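PDB 3BWG: uncharacterized HTH-type transcriptional regulator YydK from Bacillus subtilis subsp. subtilis, which probably binds DNA and regulates transcription through a winged helix-turn-helix domain joined to a UTRA domain. Local coordinates for residues Glu141-Lys146 with Phe216-Ile221; Glu101-Lys106 with Ile123-Arg128; Asp177-Val182 with Glu205-Leu210; Lys146-Tyr151 with Leu169-Gly174. All coordinates share one frame; numbering follows the deposited sequence.

Contact 1 of 4, residues Glu141-Lys146 with Phe216-Ile221; sequences ESYYTK and FDYSKI. With EDO (1,2-ethanediol), chain H.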
# COMPACT_ATOMS: atom_id res chain seq x y z
N GLU B 141 -5.68 18.77 -6.68
CA GLU B 141 -6.59 19.64 -5.99
C GLU B 141 -6.72 19.02 -4.63
O GLU B 141 -6.94 17.79 -4.51
CB GLU B 141 -7.97 19.64 -6.67
CG GLU B 141 -8.07 20.46 -7.95
CD GLU B 141 -9.48 20.40 -8.55
OE1 GLU B 141 -10.29 21.34 -8.35
OE2 GLU B 141 -9.79 19.38 -9.21
N SER B 142 -6.55 19.83 -3.58
CA SER B 142 -6.83 19.36 -2.25
C SER B 142 -7.68 20.31 -1.42
O SER B 142 -7.77 21.50 -1.70
CB SER B 142 -5.57 18.95 -1.51
OG SER B 142 -4.55 19.84 -1.80
N TYR B 143 -8.33 19.74 -0.41
CA TYR B 143 -9.27 20.47 0.39
C TYR B 143 -9.00 20.18 1.83
O TYR B 143 -9.04 19.05 2.24
CB TYR B 143 -10.69 20.00 0.07
CG TYR B 143 -11.05 19.94 -1.40
CD1 TYR B 143 -11.85 20.92 -1.99
CD2 TYR B 143 -10.63 18.87 -2.19
CE1 TYR B 143 -12.22 20.83 -3.33
CE2 TYR B 143 -10.97 18.78 -3.52
CZ TYR B 143 -11.76 19.76 -4.09
OH TYR B 143 -12.09 19.65 -5.42
N TYR B 144 -8.81 21.22 2.62
CA TYR B 144 -8.47 21.08 4.04
C TYR B 144 -9.52 21.72 4.88
O TYR B 144 -9.84 22.87 4.66
CB TYR B 144 -7.14 21.78 4.32
CG TYR B 144 -6.03 21.19 3.53
CD1 TYR B 144 -5.13 20.27 4.09
CD2 TYR B 144 -5.87 21.54 2.20
CE1 TYR B 144 -4.11 19.72 3.32
CE2 TYR B 144 -4.88 21.01 1.43
CZ TYR B 144 -4.01 20.11 1.98
OH TYR B 144 -3.04 19.63 1.14
N THR B 145 -10.01 21.00 5.88
CA THR B 145 -11.00 21.55 6.84
C THR B 145 -10.36 22.69 7.58
O THR B 145 -9.40 22.48 8.27
CB THR B 145 -11.50 20.48 7.83
OG1 THR B 145 -12.00 19.36 7.08
CG2 THR B 145 -12.63 21.03 8.70
N LYS B 146 -10.89 23.90 7.42
CA LYS B 146 -10.28 25.12 7.95
C LYS B 146 -10.27 25.22 9.50
O LYS B 146 -9.35 25.78 10.09
CB LYS B 146 -10.94 26.37 7.32
CG LYS B 146 -10.14 27.62 7.57
CD LYS B 146 -10.53 28.75 6.70
CE LYS B 146 -9.88 30.02 7.18
NZ LYS B 146 -10.44 30.51 8.50
N PHE B 216 -8.96 15.46 7.73
CA PHE B 216 -8.47 16.85 7.65
C PHE B 216 -8.11 17.30 6.22
O PHE B 216 -8.04 18.51 5.96
CB PHE B 216 -7.27 17.11 8.61
CG PHE B 216 -5.97 16.43 8.20
CD1 PHE B 216 -5.04 17.07 7.38
CD2 PHE B 216 -5.67 15.16 8.66
CE1 PHE B 216 -3.84 16.48 6.99
CE2 PHE B 216 -4.46 14.53 8.28
CZ PHE B 216 -3.55 15.20 7.44
N ASP B 217 -7.90 16.33 5.32
CA ASP B 217 -7.39 16.60 3.94
C ASP B 217 -7.99 15.58 2.95
O ASP B 217 -7.88 14.39 3.15
CB ASP B 217 -5.85 16.55 3.96
CG ASP B 217 -5.19 16.53 2.56
OD1 ASP B 217 -5.81 16.77 1.53
OD2 ASP B 217 -3.97 16.34 2.51
N TYR B 218 -8.68 16.07 1.92
CA TYR B 218 -9.14 15.27 0.82
C TYR B 218 -8.43 15.83 -0.38
O TYR B 218 -8.52 17.03 -0.66
CB TYR B 218 -10.65 15.42 0.63
CG TYR B 218 -11.19 14.77 -0.60
CD1 TYR B 218 -11.01 13.40 -0.82
CD2 TYR B 218 -11.90 15.50 -1.55
CE1 TYR B 218 -11.48 12.79 -1.96
CE2 TYR B 218 -12.39 14.91 -2.68
CZ TYR B 218 -12.20 13.55 -2.87
OH TYR B 218 -12.72 12.93 -4.00
N SER B 219 -7.74 14.96 -1.12
CA SER B 219 -7.04 15.38 -2.32
C SER B 219 -7.39 14.51 -3.53
O SER B 219 -7.78 13.32 -3.40
CB SER B 219 -5.53 15.40 -2.06
OG SER B 219 -5.03 14.09 -2.06
N LYS B 220 -7.28 15.13 -4.71
CA LYS B 220 -7.54 14.51 -6.00
C LYS B 220 -6.32 14.76 -6.84
O LYS B 220 -6.00 15.91 -7.13
CB LYS B 220 -8.74 15.17 -6.63
CG LYS B 220 -10.02 14.84 -5.87
CD LYS B 220 -11.09 15.91 -6.05
CE LYS B 220 -11.43 16.17 -7.50
NZ LYS B 220 -12.55 15.31 -7.94
N ILE B 221 -5.64 13.69 -7.25
CA ILE B 221 -4.37 13.85 -7.96
C ILE B 221 -4.27 13.00 -9.22
O ILE B 221 -4.64 11.81 -9.24
CB ILE B 221 -3.21 13.52 -7.05
CG1 ILE B 221 -3.34 14.31 -5.72
CG2 ILE B 221 -1.85 13.83 -7.78
CD1 ILE B 221 -2.19 14.15 -4.74
C1 EDO H . -6.68 15.92 -10.09
O1 EDO H . -6.84 15.52 -11.44
C2 EDO H . -7.29 17.30 -9.95
O2 EDO H . -8.72 17.13 -9.99
O HOH W 1 -2.20 17.34 -0.29

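Contact 2 of 4, residues Glu101-Lys106 with Ile123-Arg128; sequences ELDVRK and IYYVKR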
# COMPACT_ATOMS: atom_id res chain seq x y z
N GLU B 101 -3.91 27.94 -7.39
CA GLU B 101 -4.90 28.60 -6.56
C GLU B 101 -4.71 28.24 -5.07
O GLU B 101 -4.29 27.14 -4.74
CB GLU B 101 -6.31 28.18 -6.96
CG GLU B 101 -6.92 28.84 -8.20
CD GLU B 101 -8.37 28.35 -8.45
OE1 GLU B 101 -9.31 28.88 -7.81
OE2 GLU B 101 -8.57 27.42 -9.26
N LEU B 102 -5.02 29.18 -4.19
CA LEU B 102 -5.13 28.90 -2.78
C LEU B 102 -6.09 29.92 -2.29
O LEU B 102 -5.85 31.11 -2.49
CB LEU B 102 -3.78 29.06 -2.07
CG LEU B 102 -3.73 29.14 -0.53
CD1 LEU B 102 -4.16 27.86 0.20
CD2 LEU B 102 -2.34 29.57 -0.08
N ASP B 103 -7.19 29.48 -1.70
CA ASP B 103 -8.14 30.40 -1.11
C ASP B 103 -9.00 29.70 -0.07
O ASP B 103 -8.83 28.51 0.18
CB ASP B 103 -8.99 31.07 -2.20
CG ASP B 103 -9.87 30.11 -2.93
OD1 ASP B 103 -10.13 28.99 -2.42
OD2 ASP B 103 -10.33 30.46 -4.03
N VAL B 104 -9.88 30.47 0.57
CA VAL B 104 -10.89 29.93 1.44
C VAL B 104 -12.17 29.95 0.66
O VAL B 104 -12.45 30.91 -0.05
CB VAL B 104 -11.05 30.76 2.72
CG1 VAL B 104 -12.14 30.11 3.62
CG2 VAL B 104 -9.72 30.86 3.42
N ARG B 105 -12.96 28.89 0.82
CA ARG B 105 -13.99 28.47 -0.10
C ARG B 105 -14.92 27.54 0.67
O ARG B 105 -14.50 26.87 1.61
CB ARG B 105 -13.24 27.64 -1.15
CG ARG B 105 -13.90 27.27 -2.37
CD ARG B 105 -12.89 26.56 -3.25
NE ARG B 105 -12.05 27.49 -4.02
CZ ARG B 105 -11.85 27.42 -5.34
NH1 ARG B 105 -12.41 26.44 -6.07
NH2 ARG B 105 -11.05 28.30 -5.93
N LYS B 106 -16.19 27.49 0.28
CA LYS B 106 -17.05 26.38 0.69
C LYS B 106 -16.64 25.09 -0.08
O LYS B 106 -16.16 25.16 -1.21
CB LYS B 106 -18.55 26.72 0.50
CG LYS B 106 -18.98 27.98 1.21
CD LYS B 106 -18.69 27.90 2.71
CE LYS B 106 -19.20 29.13 3.42
NZ LYS B 106 -18.77 29.11 4.85
N ILE B 123 -13.36 25.49 3.87
CA ILE B 123 -12.16 24.68 3.63
C ILE B 123 -11.11 25.61 3.03
O ILE B 123 -11.50 26.63 2.45
CB ILE B 123 -12.43 23.41 2.75
CG1 ILE B 123 -13.12 23.72 1.41
CG2 ILE B 123 -13.33 22.43 3.53
CD1 ILE B 123 -12.20 23.89 0.19
N TYR B 124 -9.82 25.28 3.21
CA TYR B 124 -8.76 25.79 2.33
C TYR B 124 -8.72 24.96 1.06
O TYR B 124 -8.67 23.74 1.14
CB TYR B 124 -7.38 25.68 2.95
CG TYR B 124 -7.06 26.86 3.78
CD1 TYR B 124 -7.11 26.78 5.18
CD2 TYR B 124 -6.78 28.07 3.19
CE1 TYR B 124 -6.83 27.88 5.95
CE2 TYR B 124 -6.52 29.21 3.95
CZ TYR B 124 -6.54 29.11 5.32
OH TYR B 124 -6.27 30.23 6.06
N TYR B 125 -8.69 25.63 -0.09
CA TYR B 125 -8.63 24.91 -1.35
C TYR B 125 -7.29 25.13 -1.99
O TYR B 125 -6.86 26.26 -2.13
CB TYR B 125 -9.73 25.42 -2.29
CG TYR B 125 -9.62 24.94 -3.72
CD1 TYR B 125 -10.04 23.66 -4.08
CD2 TYR B 125 -9.12 25.79 -4.74
CE1 TYR B 125 -9.94 23.22 -5.36
CE2 TYR B 125 -9.04 25.35 -6.06
CZ TYR B 125 -9.45 24.05 -6.35
OH TYR B 125 -9.41 23.53 -7.63
N VAL B 126 -6.64 24.05 -2.41
CA VAL B 126 -5.39 24.23 -3.14
C VAL B 126 -5.34 23.52 -4.48
O VAL B 126 -5.86 22.40 -4.63
CB VAL B 126 -4.08 24.08 -2.24
CG1 VAL B 126 -4.40 23.87 -0.78
CG2 VAL B 126 -3.02 23.14 -2.82
N LYS B 127 -4.84 24.22 -5.48
CA LYS B 127 -4.70 23.67 -6.80
C LYS B 127 -3.22 23.90 -7.16
O LYS B 127 -2.74 25.05 -7.11
CB LYS B 127 -5.63 24.40 -7.77
CG LYS B 127 -5.55 23.83 -9.19
CD LYS B 127 -6.19 24.72 -10.28
CE LYS B 127 -7.71 24.51 -10.31
NZ LYS B 127 -8.27 25.38 -11.41
N ARG B 128 -2.49 22.82 -7.47
CA ARG B 128 -1.07 22.96 -7.75
C ARG B 128 -0.54 21.88 -8.70
O ARG B 128 -1.07 20.75 -8.78
CB ARG B 128 -0.25 23.05 -6.45
CG ARG B 128 -0.04 21.77 -5.68
CD ARG B 128 0.59 22.00 -4.32
NE ARG B 128 0.49 20.77 -3.55
CZ ARG B 128 1.23 20.44 -2.50
NH1 ARG B 128 2.16 21.27 -2.04
NH2 ARG B 128 1.02 19.27 -1.91

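Contact 3 of 4, residues Asp177-Val182 with Glu205-Leu210; sequences DLFLHV and ESIFHL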
# COMPACT_ATOMS: atom_id res chain seq x y z
N ASP B 177 -6.99 6.66 3.68
CA ASP B 177 -7.53 5.80 2.64
C ASP B 177 -7.20 6.33 1.24
O ASP B 177 -7.45 7.50 0.97
CB ASP B 177 -9.04 5.72 2.86
CG ASP B 177 -9.39 5.19 4.28
OD1 ASP B 177 -8.72 4.26 4.78
OD2 ASP B 177 -10.32 5.74 4.91
N LEU B 178 -6.66 5.48 0.35
CA LEU B 178 -6.41 5.88 -1.05
C LEU B 178 -7.25 5.05 -2.00
O LEU B 178 -7.33 3.81 -1.82
CB LEU B 178 -4.93 5.73 -1.45
CG LEU B 178 -3.88 6.76 -1.01
CD1 LEU B 178 -3.86 6.92 0.55
CD2 LEU B 178 -2.47 6.45 -1.54
N PHE B 179 -7.91 5.74 -2.94
CA PHE B 179 -8.73 5.20 -4.00
C PHE B 179 -8.05 5.49 -5.34
O PHE B 179 -7.74 6.66 -5.65
CB PHE B 179 -10.15 5.77 -3.91
CG PHE B 179 -10.79 5.53 -2.54
CD1 PHE B 179 -11.33 4.29 -2.24
CD2 PHE B 179 -10.78 6.52 -1.56
CE1 PHE B 179 -11.89 4.04 -0.97
CE2 PHE B 179 -11.30 6.30 -0.30
CZ PHE B 179 -11.88 5.05 -0.00
N LEU B 180 -7.71 4.42 -6.06
CA LEU B 180 -6.91 4.47 -7.30
C LEU B 180 -7.73 4.12 -8.52
O LEU B 180 -8.46 3.13 -8.52
CB LEU B 180 -5.72 3.51 -7.20
CG LEU B 180 -4.47 3.88 -6.39
CD1 LEU B 180 -4.68 3.84 -4.88
CD2 LEU B 180 -3.36 2.93 -6.74
N HIS B 181 -7.61 4.95 -9.56
CA HIS B 181 -8.35 4.81 -10.80
C HIS B 181 -7.33 4.99 -11.92
O HIS B 181 -6.39 5.76 -11.79
CB HIS B 181 -9.48 5.86 -10.92
CG HIS B 181 -10.34 5.99 -9.69
ND1 HIS B 181 -10.04 6.87 -8.66
CD2 HIS B 181 -11.51 5.39 -9.34
CE1 HIS B 181 -10.96 6.78 -7.71
NE2 HIS B 181 -11.86 5.88 -8.09
N VAL B 182 -7.50 4.25 -13.00
CA VAL B 182 -6.75 4.50 -14.23
C VAL B 182 -7.67 5.02 -15.31
O VAL B 182 -8.75 4.48 -15.50
CB VAL B 182 -5.95 3.28 -14.71
CG1 VAL B 182 -5.38 3.52 -16.11
CG2 VAL B 182 -4.78 3.04 -13.74
N GLU B 205 -7.61 9.49 -5.31
CA GLU B 205 -8.24 10.24 -4.22
C GLU B 205 -7.81 9.74 -2.87
O GLU B 205 -7.92 8.52 -2.58
CB GLU B 205 -9.75 10.16 -4.32
CG GLU B 205 -10.27 10.78 -5.59
CD GLU B 205 -11.66 10.30 -5.86
OE1 GLU B 205 -11.83 9.21 -6.44
OE2 GLU B 205 -12.60 10.99 -5.43
N SER B 206 -7.33 10.67 -2.03
CA SER B 206 -6.87 10.33 -0.71
C SER B 206 -7.66 11.01 0.39
O SER B 206 -7.98 12.20 0.31
CB SER B 206 -5.39 10.70 -0.54
OG SER B 206 -4.62 10.15 -1.59
N ILE B 207 -7.93 10.29 1.46
CA ILE B 207 -8.51 10.95 2.67
C ILE B 207 -7.52 10.71 3.80
O ILE B 207 -7.24 9.55 4.14
CB ILE B 207 -9.91 10.43 3.04
CG1 ILE B 207 -10.90 10.66 1.91
CG2 ILE B 207 -10.47 11.17 4.24
CD1 ILE B 207 -10.85 9.61 0.84
N PHE B 208 -6.96 11.79 4.31
CA PHE B 208 -6.05 11.72 5.46
C PHE B 208 -6.81 12.10 6.73
O PHE B 208 -7.65 13.01 6.71
CB PHE B 208 -4.80 12.60 5.23
CG PHE B 208 -3.94 12.13 4.07
CD1 PHE B 208 -2.81 11.34 4.30
CD2 PHE B 208 -4.26 12.49 2.75
CE1 PHE B 208 -2.01 10.90 3.21
CE2 PHE B 208 -3.43 12.07 1.65
CZ PHE B 208 -2.33 11.26 1.90
N HIS B 209 -6.55 11.35 7.80
CA HIS B 209 -7.30 11.53 9.05
C HIS B 209 -6.29 11.93 10.12
O HIS B 209 -5.11 11.53 10.07
CB HIS B 209 -8.02 10.22 9.49
CG HIS B 209 -9.02 9.70 8.49
ND1 HIS B 209 -8.66 9.01 7.35
CD2 HIS B 209 -10.38 9.80 8.45
CE1 HIS B 209 -9.74 8.70 6.65
NE2 HIS B 209 -10.79 9.20 7.28
N LEU B 210 -6.75 12.69 11.12
CA LEU B 210 -5.98 12.85 12.35
C LEU B 210 -6.01 11.52 13.15
O LEU B 210 -6.76 10.56 12.82
CB LEU B 210 -6.51 14.02 13.18
CG LEU B 210 -6.55 15.45 12.61
CD1 LEU B 210 -7.28 16.34 13.58
CD2 LEU B 210 -5.13 16.01 12.30

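Contact 4 of 4, residues Lys146-Tyr151 with Leu169-Gly174; sequences KSIVTY and LGLKIG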
# COMPACT_ATOMS: atom_id res chain seq x y z
N LYS B 146 -10.89 23.90 7.42
CA LYS B 146 -10.28 25.12 7.95
C LYS B 146 -10.27 25.22 9.50
O LYS B 146 -9.35 25.78 10.09
CB LYS B 146 -10.94 26.37 7.32
CG LYS B 146 -10.14 27.62 7.57
CD LYS B 146 -10.53 28.75 6.70
CE LYS B 146 -9.88 30.02 7.18
NZ LYS B 146 -10.44 30.51 8.50
N SER B 147 -11.27 24.63 10.16
CA SER B 147 -11.31 24.69 11.62
C SER B 147 -10.26 23.74 12.20
O SER B 147 -9.91 23.83 13.37
CB SER B 147 -12.70 24.40 12.14
OG SER B 147 -13.13 23.11 11.76
N ILE B 148 -9.75 22.83 11.36
CA ILE B 148 -8.58 22.00 11.72
C ILE B 148 -7.26 22.66 11.24
O ILE B 148 -6.37 22.92 12.03
CB ILE B 148 -8.71 20.57 11.14
CG1 ILE B 148 -10.02 19.92 11.65
CG2 ILE B 148 -7.43 19.75 11.53
CD1 ILE B 148 -10.30 18.49 11.15
N VAL B 149 -7.13 22.90 9.94
CA VAL B 149 -5.91 23.50 9.36
C VAL B 149 -6.19 24.98 9.25
O VAL B 149 -6.82 25.45 8.29
CB VAL B 149 -5.62 22.91 7.98
CG1 VAL B 149 -4.35 23.50 7.42
CG2 VAL B 149 -5.57 21.35 8.05
N THR B 150 -5.81 25.70 10.29
CA THR B 150 -6.49 26.96 10.55
C THR B 150 -5.99 28.09 9.67
O THR B 150 -6.72 29.06 9.44
CB THR B 150 -6.43 27.36 12.03
OG1 THR B 150 -5.10 27.13 12.51
CG2 THR B 150 -7.46 26.56 12.87
N TYR B 151 -4.74 27.98 9.22
CA TYR B 151 -4.15 28.93 8.28
C TYR B 151 -3.17 28.25 7.32
O TYR B 151 -2.42 27.35 7.72
CB TYR B 151 -3.48 30.09 9.02
CG TYR B 151 -2.98 31.19 8.10
CD1 TYR B 151 -3.88 32.09 7.47
CD2 TYR B 151 -1.62 31.32 7.81
CE1 TYR B 151 -3.40 33.10 6.61
CE2 TYR B 151 -1.13 32.32 6.99
CZ TYR B 151 -2.01 33.19 6.38
OH TYR B 151 -1.49 34.17 5.55
N LEU B 169 1.41 23.39 13.25
CA LEU B 169 0.12 23.32 13.94
C LEU B 169 0.11 22.34 15.11
O LEU B 169 -0.81 22.37 15.96
CB LEU B 169 -1.00 22.97 12.95
CG LEU B 169 -1.38 23.99 11.88
CD1 LEU B 169 -2.57 23.48 11.11
CD2 LEU B 169 -1.68 25.35 12.51
N GLY B 170 1.10 21.45 15.15
CA GLY B 170 1.20 20.44 16.19
C GLY B 170 0.16 19.34 16.11
O GLY B 170 -0.17 18.73 17.13
N LEU B 171 -0.34 19.06 14.91
CA LEU B 171 -1.35 18.02 14.72
C LEU B 171 -0.72 16.66 14.48
O LEU B 171 0.37 16.55 13.94
CB LEU B 171 -2.27 18.38 13.54
CG LEU B 171 -3.11 19.63 13.81
CD1 LEU B 171 -3.85 20.03 12.57
CD2 LEU B 171 -4.06 19.41 14.98
N LYS B 172 -1.46 15.61 14.85
CA LYS B 172 -0.95 14.26 14.75
C LYS B 172 -1.72 13.57 13.63
O LYS B 172 -2.93 13.31 13.74
CB LYS B 172 -1.09 13.53 16.11
CG LYS B 172 -0.55 14.33 17.31
CD LYS B 172 1.00 14.42 17.27
CE LYS B 172 1.51 15.73 17.91
NZ LYS B 172 1.05 15.94 19.32
N ILE B 173 -1.00 13.30 12.55
CA ILE B 173 -1.54 12.74 11.33
C ILE B 173 -1.64 11.21 11.47
O ILE B 173 -0.67 10.55 11.82
CB ILE B 173 -0.67 13.18 10.12
CG1 ILE B 173 -0.60 14.73 10.08
CG2 ILE B 173 -1.13 12.47 8.80
CD1 ILE B 173 0.09 15.38 8.82
N GLY B 174 -2.82 10.65 11.24
CA GLY B 174 -3.03 9.23 11.46
C GLY B 174 -3.27 8.53 10.13
O GLY B 174 -2.55 8.77 9.16

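Contact 1 of 4, residues Glu141-Lys146 with Phe216-Ile221
The central strands of the UTRA-domain antiparallel sheet, 135-145 and 215-224, meet here. E141 and K220 exchange two backbone hydrogen bonds, as do Y143 and Y218; T145 N adds a longer one to F216 O (3.2 Å), approaching from above the carbonyl plane. S142 and S219 form a non-hydrogen-bonded pair, and their small side chains let S142 CB lie 3.6 Å from S219 CB. Beyond them on this face the Y144 ring lies beside D217, its plane 30° from the carboxylate, with Y144 CE1 3.5 Å from D217 CG and D217 OD1 over the ring. D217 OD1 is buried without a polar partner, which would probably favour protonation of this acid.

In this all-antiparallel sheet the opposite face carries E141, Y143, Y218 and K220. The two tyrosine rings point the same way, inclined by 23° and slid apart until they barely overlap, with Y143 CD2 3.7 Å from Y218 CD2. K220 lays its aliphatic CD at the Y143 ring edge, 3.8 Å from CE2, while its ammonium reaches E110 in a salt bridge. E141 divides its carboxylate: Y125 of the neighbouring strand bonds OE1, and O2 of an ethanediol, probably from the crystallisation liquor, donates to E141 OE2 (2.6 Å).

Contact 2 of 4, residues Glu101-Lys106 with Ile123-Arg128
R105 lays its guanidinium flat on the Y125 ring: the planes are 17° apart, and R105 CZ stands 3.7 Å from the Y125 ring centroid, a cation-pi stack displaced toward the CD2-CE2 side. The same group grips D103 side-on, R105 NE reaching D103 OD1 at 2.9 Å and R105 NH2 reaching D103 OD2 at 3.0 Å. Both carboxylate oxygens use their syn lone pairs, close to the guanidinium plane, so the bidentate grip fixes the rotation of the group over the ring. R105 NH2 also makes a weak bond to E101 OE1, and E101 OE2 takes K127 NZ at 3.0 Å, extending the salt-bridge network across the strands. An alanine at R105 takes the guanidinium away, and would probably leave E101 and D103 repelling each other with no positive charge between them and Y125 less firmly packed.

These residues share one face because they occupy alternate positions on antiparallel strands 95-105 and 123-132, the former an outermost strand of the UTRA sheet within the chain. E101 with K127, D103 with Y125 and R105 with I123 are hydrogen-bonded pairs, and the I123 N to R105 O bond is almost straight, at 175°. On the reverse face V104 CG2 meets Y124 CE2 at 3.6 Å, and L102 CD1 rests 4.0 Å from Y124 CD2; branched aliphatic residues suit this apolar side, where V157 of helix 154-157 covers L102 and V126.

Contact 3 of 4, residues Asp177-Val182 with Glu205-Leu210
Four backbone hydrogen bonds carry the contact. D177 and I207 exchange two, both at 2.9 Å (D177 N to I207 O, I207 N to D177 O); F179 N donates to E205 O at 2.8 Å and E205 N returns one to F179 O. All four donors lie in the plane of the carbonyl they meet, joining strands 173-184 and 200-210 of the UTRA sheet in regular antiparallel fashion. On the face of D177, F179, E205 and I207, D177 forms a salt bridge with R70 and E205 one with R74, both of the second subunit, and E205 OE2 also bonds Y218.

In the apolar contact of this face, I207 CD1 comes to the edge of the F179 ring, in its plane and 3.5 Å from CE2. R74 of the second subunit makes a cation-pi contact with that ring; an alanine at F179 removes it, and would probably weaken the packing on I207 and the hold on R74. D177 OD2 approaches H209 CE1 at 3.5 Å, carboxylate and ring planes 65° apart, while H209 ND1 is bonded to F175 O. On the reverse face S206 OG lies 3.5 Å from L178 CG, a small residue facing a bulky one.

D177-L180 also pair with an antiparallel strand of the second subunit, so the sheet continues through the dimer. Acids placed beside an aromatic ring give this face the charge that R70 and R74 of that subunit meet, and the surface for R74's cation-pi contact.

Contact 4 of 4, residues Lys146-Tyr151 with Leu169-Gly174
K146-Y151 and L169-G174 approach without strand pairing: their closest CA atoms, those of V149 and L169, are 7.6 Å apart, K146-I148 have helical torsions without the regular bonds, and G170 leaves the preceding helix with a positive phi of 70°, a conformation that suits glycine. Two leucines cross the separation, one on each side of that glycine. Both place CG anti to the carbonyl carbon and extend further (chi2 -175° in L169, 173° in L171), so that their terminal methyls make the contact.

L169 sends CD1 against the backbone of the loop, 3.8 Å from V149 CA, and crosses V149 at about a right angle with L169 CD1 4.1 Å from V149 CG1. Its other methyl, CD2, lies 3.9 Å from T150 OG1. L171 likewise crosses I148 nearly perpendicularly, methyl to methyl, L171 CD1 being 3.7 Å from I148 CG2. That branch of I148 stands anti to the backbone N, and the residue also packs on F216 of strand 215-224. Behind the leucines, L169 touches Y164 and L171 touches I165, both of helix 161-167.

The contact thus brings the loop after strand 135-145 up to the turn that leads into strand 173-184. Branched aliphatic residues suit a meeting of two irregular backbones because methyl groups pack without needing a set direction, and the link rests on dispersion and the hydrophobic effect, with no directional bond to fix its register.

Following the chain from the N terminus, contact 2 comes first, closing a loop of seventeen residues between strands 95-105 and 123-132 at one end of the sheet. Strand 135-145 then opens contact 1, which closes only at strand 215-224, and the long excursion between them contains contacts 4 and 3 in succession. Contact 4 shares K146 with contact 1 and joins the loop beyond it to the turn that leads into strand 173-184; contact 3 pairs that same strand with 200-210. Contact 1 thus occupies the middle of the sheet, touching contact 2 through strand 123-132 and contact 3 through 200-210, while contact 4 packs at the strand ends, with Y124 and L210 reaching it.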